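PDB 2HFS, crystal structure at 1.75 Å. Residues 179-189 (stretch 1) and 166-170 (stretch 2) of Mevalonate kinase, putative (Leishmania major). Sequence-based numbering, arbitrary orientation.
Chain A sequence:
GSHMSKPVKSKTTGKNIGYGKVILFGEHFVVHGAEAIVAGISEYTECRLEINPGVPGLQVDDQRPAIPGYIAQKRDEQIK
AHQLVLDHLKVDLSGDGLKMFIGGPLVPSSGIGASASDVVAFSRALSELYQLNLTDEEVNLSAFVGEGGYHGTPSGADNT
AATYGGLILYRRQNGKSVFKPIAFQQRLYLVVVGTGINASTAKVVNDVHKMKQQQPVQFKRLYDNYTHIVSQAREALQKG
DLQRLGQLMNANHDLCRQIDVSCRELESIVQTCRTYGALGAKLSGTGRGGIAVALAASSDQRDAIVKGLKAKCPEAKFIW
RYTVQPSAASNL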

# COMPACT_ATOMS: atom_id res chain seq x y z
N PHE A 179 6.96 13.34 -2.18
CA PHE A 179 7.55 12.00 -2.31
C PHE A 179 8.89 12.01 -3.04
O PHE A 179 9.05 12.66 -4.06
CB PHE A 179 6.58 11.07 -3.05
CG PHE A 179 5.22 10.97 -2.42
CD1 PHE A 179 4.15 11.71 -2.92
CD2 PHE A 179 4.99 10.11 -1.33
CE1 PHE A 179 2.89 11.61 -2.34
CE2 PHE A 179 3.74 10.02 -0.76
CZ PHE A 179 2.68 10.77 -1.25
N LYS A 180 9.85 11.25 -2.51
CA LYS A 180 11.10 10.98 -3.22
C LYS A 180 11.56 9.55 -2.99
O LYS A 180 11.28 8.98 -1.94
CB LYS A 180 12.21 11.97 -2.84
CG LYS A 180 12.16 12.51 -1.42
CD LYS A 180 12.82 13.90 -1.35
CE LYS A 180 12.15 14.81 -0.31
NZ LYS A 180 12.70 14.63 1.07
N PRO A 181 12.25 8.97 -3.97
CA PRO A 181 12.71 7.59 -3.86
C PRO A 181 13.87 7.46 -2.87
O PRO A 181 14.62 8.42 -2.66
CB PRO A 181 13.19 7.26 -5.27
CG PRO A 181 13.58 8.59 -5.88
CD PRO A 181 12.66 9.59 -5.24
N ILE A 182 13.99 6.27 -2.28
CA ILE A 182 15.05 5.97 -1.35
C ILE A 182 15.90 4.88 -1.97
O ILE A 182 15.43 3.76 -2.21
CB ILE A 182 14.46 5.51 0.02
CG1 ILE A 182 13.70 6.64 0.69
CG2 ILE A 182 15.58 4.98 0.93
CD1 ILE A 182 12.86 6.20 1.90
N ALA A 183 17.16 5.21 -2.24
CA ALA A 183 18.13 4.23 -2.72
C ALA A 183 18.45 3.17 -1.66
O ALA A 183 18.69 3.49 -0.50
CB ALA A 183 19.41 4.93 -3.21
N PHE A 184 18.42 1.90 -2.07
CA PHE A 184 18.68 0.76 -1.16
C PHE A 184 19.21 -0.44 -1.95
O PHE A 184 18.71 -0.75 -3.03
CB PHE A 184 17.41 0.38 -0.37
CG PHE A 184 17.68 -0.52 0.80
CD1 PHE A 184 17.17 -1.80 0.84
CD2 PHE A 184 18.48 -0.09 1.86
CE1 PHE A 184 17.44 -2.64 1.93
CE2 PHE A 184 18.76 -0.93 2.94
CZ PHE A 184 18.23 -2.20 2.97
N GLN A 185 20.23 -1.11 -1.40
CA GLN A 185 20.98 -2.13 -2.16
C GLN A 185 20.74 -3.58 -1.71
O GLN A 185 21.47 -4.49 -2.13
CB GLN A 185 22.48 -1.83 -2.13
CG GLN A 185 22.91 -0.56 -2.85
CD GLN A 185 24.30 -0.13 -2.47
OE1 GLN A 185 24.52 0.34 -1.35
NE2 GLN A 185 25.25 -0.30 -3.38
N GLN A 186 19.73 -3.78 -0.88
CA GLN A 186 19.40 -5.09 -0.31
C GLN A 186 17.91 -5.44 -0.50
O GLN A 186 17.06 -4.57 -0.41
CB GLN A 186 19.72 -5.09 1.18
CG GLN A 186 21.08 -5.64 1.54
CD GLN A 186 21.26 -5.70 3.04
OE1 GLN A 186 21.21 -6.78 3.64
NE2 GLN A 186 21.44 -4.54 3.64
N ARG A 187 17.61 -6.72 -0.73
CA ARG A 187 16.22 -7.20 -0.74
C ARG A 187 15.64 -7.15 0.69
O ARG A 187 16.33 -7.48 1.65
CB ARG A 187 16.17 -8.63 -1.26
CG ARG A 187 14.90 -9.06 -1.94
CD ARG A 187 14.92 -10.52 -2.41
NE ARG A 187 15.86 -10.76 -3.51
CZ ARG A 187 16.18 -11.96 -4.00
NH1 ARG A 187 15.67 -13.07 -3.48
NH2 ARG A 187 17.04 -12.05 -5.01
N LEU A 188 14.38 -6.75 0.81
CA LEU A 188 13.62 -6.85 2.05
C LEU A 188 12.68 -8.05 1.92
O LEU A 188 11.83 -8.08 1.06
CB LEU A 188 12.77 -5.58 2.25
CG LEU A 188 13.22 -4.32 2.97
CD1 LEU A 188 14.68 -4.06 2.94
CD2 LEU A 188 12.42 -3.08 2.66
N TYR A 189 12.86 -9.02 2.81
CA TYR A 189 12.01 -10.18 2.91
C TYR A 189 10.92 -9.90 3.96
O TYR A 189 11.20 -9.87 5.16
CB TYR A 189 12.85 -11.41 3.27
CG TYR A 189 13.85 -11.85 2.21
CD1 TYR A 189 15.20 -11.52 2.31
CD2 TYR A 189 13.43 -12.60 1.11
CE1 TYR A 189 16.12 -11.92 1.33
CE2 TYR A 189 14.35 -13.01 0.13
CZ TYR A 189 15.68 -12.66 0.25
OH TYR A 189 16.58 -13.06 -0.72
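Stretch 2, residues 166-170: GLILY

The contact is built around Leu167, the residue of stretch 2 most covered by stretch 1. Its side chain, in the m,t rotamer, meets three apolar neighbours drawn from two parts of the other stretch. Leu167 CB lies 3.8 Å from Ile182 CB, a close approach between two side chains on the same face. Beyond it the two methyls of the leucine reach separate partners, Phe184 in the loop and Leu188 at the start of the next strand: Leu167 CD1 is 4.1 Å from Phe184 CB, and Leu167 CD2 is 3.9 Å from Leu188 CD2. Phe184 and Leu188 are both buried and both point toward stretch 2, whereas Ala183 points away and Gln185, Gln186 and Arg187 make no contact. The rule is economical: Phe184 packs on the leucine before the chain swings out of reach at Gln185 to Arg187, and Leu188 meets it again where the next strand begins.

Ile182 extends this centre in the other direction. Its m,t conformation carries the delta carbon along the strand, so that Ile182 CD1 reaches 3.9 Å from Leu169 CB and 3.5 Å from Leu169 N. Leu167, Leu169, Ile182 and Lys180 thus share one face of the sheet, and the isoleucine bridges the two leucines.

The opposite face holds Phe179, Pro181, Ile168 and Tyr170. Phe179, at chi1 near -56°, brings its ring back across the neighbouring strand, with Phe179 CD2 3.8 Å from Ile168 CG2 and Phe179 CE2 3.3 Å from Tyr170 CD2. The two aromatic planes are inclined by only 23° and their centroids are 5.2 Å apart, but the rings are slid past one another and barely overlap. Pro181 adds little side-chain cover here.

Between these two faces, stretch 2 runs as an extended strand, residues 166 to 170, antiparallel to the strand that starts stretch 1. The N-to-C directions differ by 140°, well short of a straight antiparallel pairing, and the axes approach to 4.4 Å. In register, Phe179 faces Tyr170, Lys180 faces Leu169, Pro181 faces Ile168 and Ile182 faces Leu167, with CA atoms 4.9, 5.3, 4.6 and 5.2 Å apart in that order.

Lys180 and Leu169 form the hydrogen-bonded pair that fixes this register: Leu169 N donates to Lys180 O at 2.8 Å, and Lys180 N donates to Leu169 O at 3.1 Å. A further bond runs from Ile182 N to Leu167 O, 3.0 Å. Pro181 has no amide hydrogen to give, yet it costs the ladder nothing, because it occupies a non-hydrogen-bonded position. At such positions CA-H groups approach carbonyls instead, with Phe179 CA 3.2 Å from Leu169 O and Ile168 CA 3.5 Å from Lys180 O.

At the polar edge a water completes the ladder, accepting from Leu167 N at 2.8 Å and donating to Ile182 O at 3.0 Å. Gly166, just before Leu167, makes no contact with stretch 1; its positive phi of 77° by itself favours glycine. Lys180, exposed, lays its chain over Leu169, with Lys180 NZ 3.5 Å from Leu169 CD2.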

# COMPACT_ATOMS: atom_id res chain seq x y z
N GLY A 166 9.32 0.31 -4.97
CA GLY A 166 10.55 0.58 -4.20
C GLY A 166 10.27 1.26 -2.87
O GLY A 166 9.14 1.28 -2.41
N LEU A 167 11.31 1.79 -2.23
CA LEU A 167 11.14 2.55 -1.00
C LEU A 167 10.96 4.01 -1.35
O LEU A 167 11.57 4.51 -2.30
CB LEU A 167 12.34 2.37 -0.07
CG LEU A 167 12.62 0.98 0.48
CD1 LEU A 167 13.77 1.07 1.47
CD2 LEU A 167 11.39 0.32 1.14
N ILE A 168 10.12 4.67 -0.56
CA ILE A 168 9.67 6.03 -0.85
C ILE A 168 9.57 6.83 0.43
O ILE A 168 8.90 6.41 1.38
CB ILE A 168 8.31 5.99 -1.58
CG1 ILE A 168 8.49 5.32 -2.95
CG2 ILE A 168 7.68 7.41 -1.70
CD1 ILE A 168 7.24 5.21 -3.78
N LEU A 169 10.23 7.98 0.44
CA LEU A 169 10.12 8.94 1.53
C LEU A 169 8.90 9.81 1.31
O LEU A 169 8.76 10.45 0.25
CB LEU A 169 11.40 9.78 1.62
CG LEU A 169 11.68 10.58 2.89
CD1 LEU A 169 11.97 9.65 4.08
CD2 LEU A 169 12.86 11.52 2.64
N TYR A 170 8.02 9.84 2.31
CA TYR A 170 6.71 10.47 2.22
C TYR A 170 6.54 11.46 3.36
O TYR A 170 6.67 11.10 4.53
CB TYR A 170 5.64 9.36 2.25
CG TYR A 170 4.22 9.66 2.75
CD1 TYR A 170 3.55 8.70 3.52
CD2 TYR A 170 3.53 10.83 2.42
CE1 TYR A 170 2.26 8.91 3.97
CE2 TYR A 170 2.23 11.05 2.87
CZ TYR A 170 1.60 10.08 3.65
OH TYR A 170 0.31 10.25 4.12
O HOH W 1 13.98 1.27 -2.97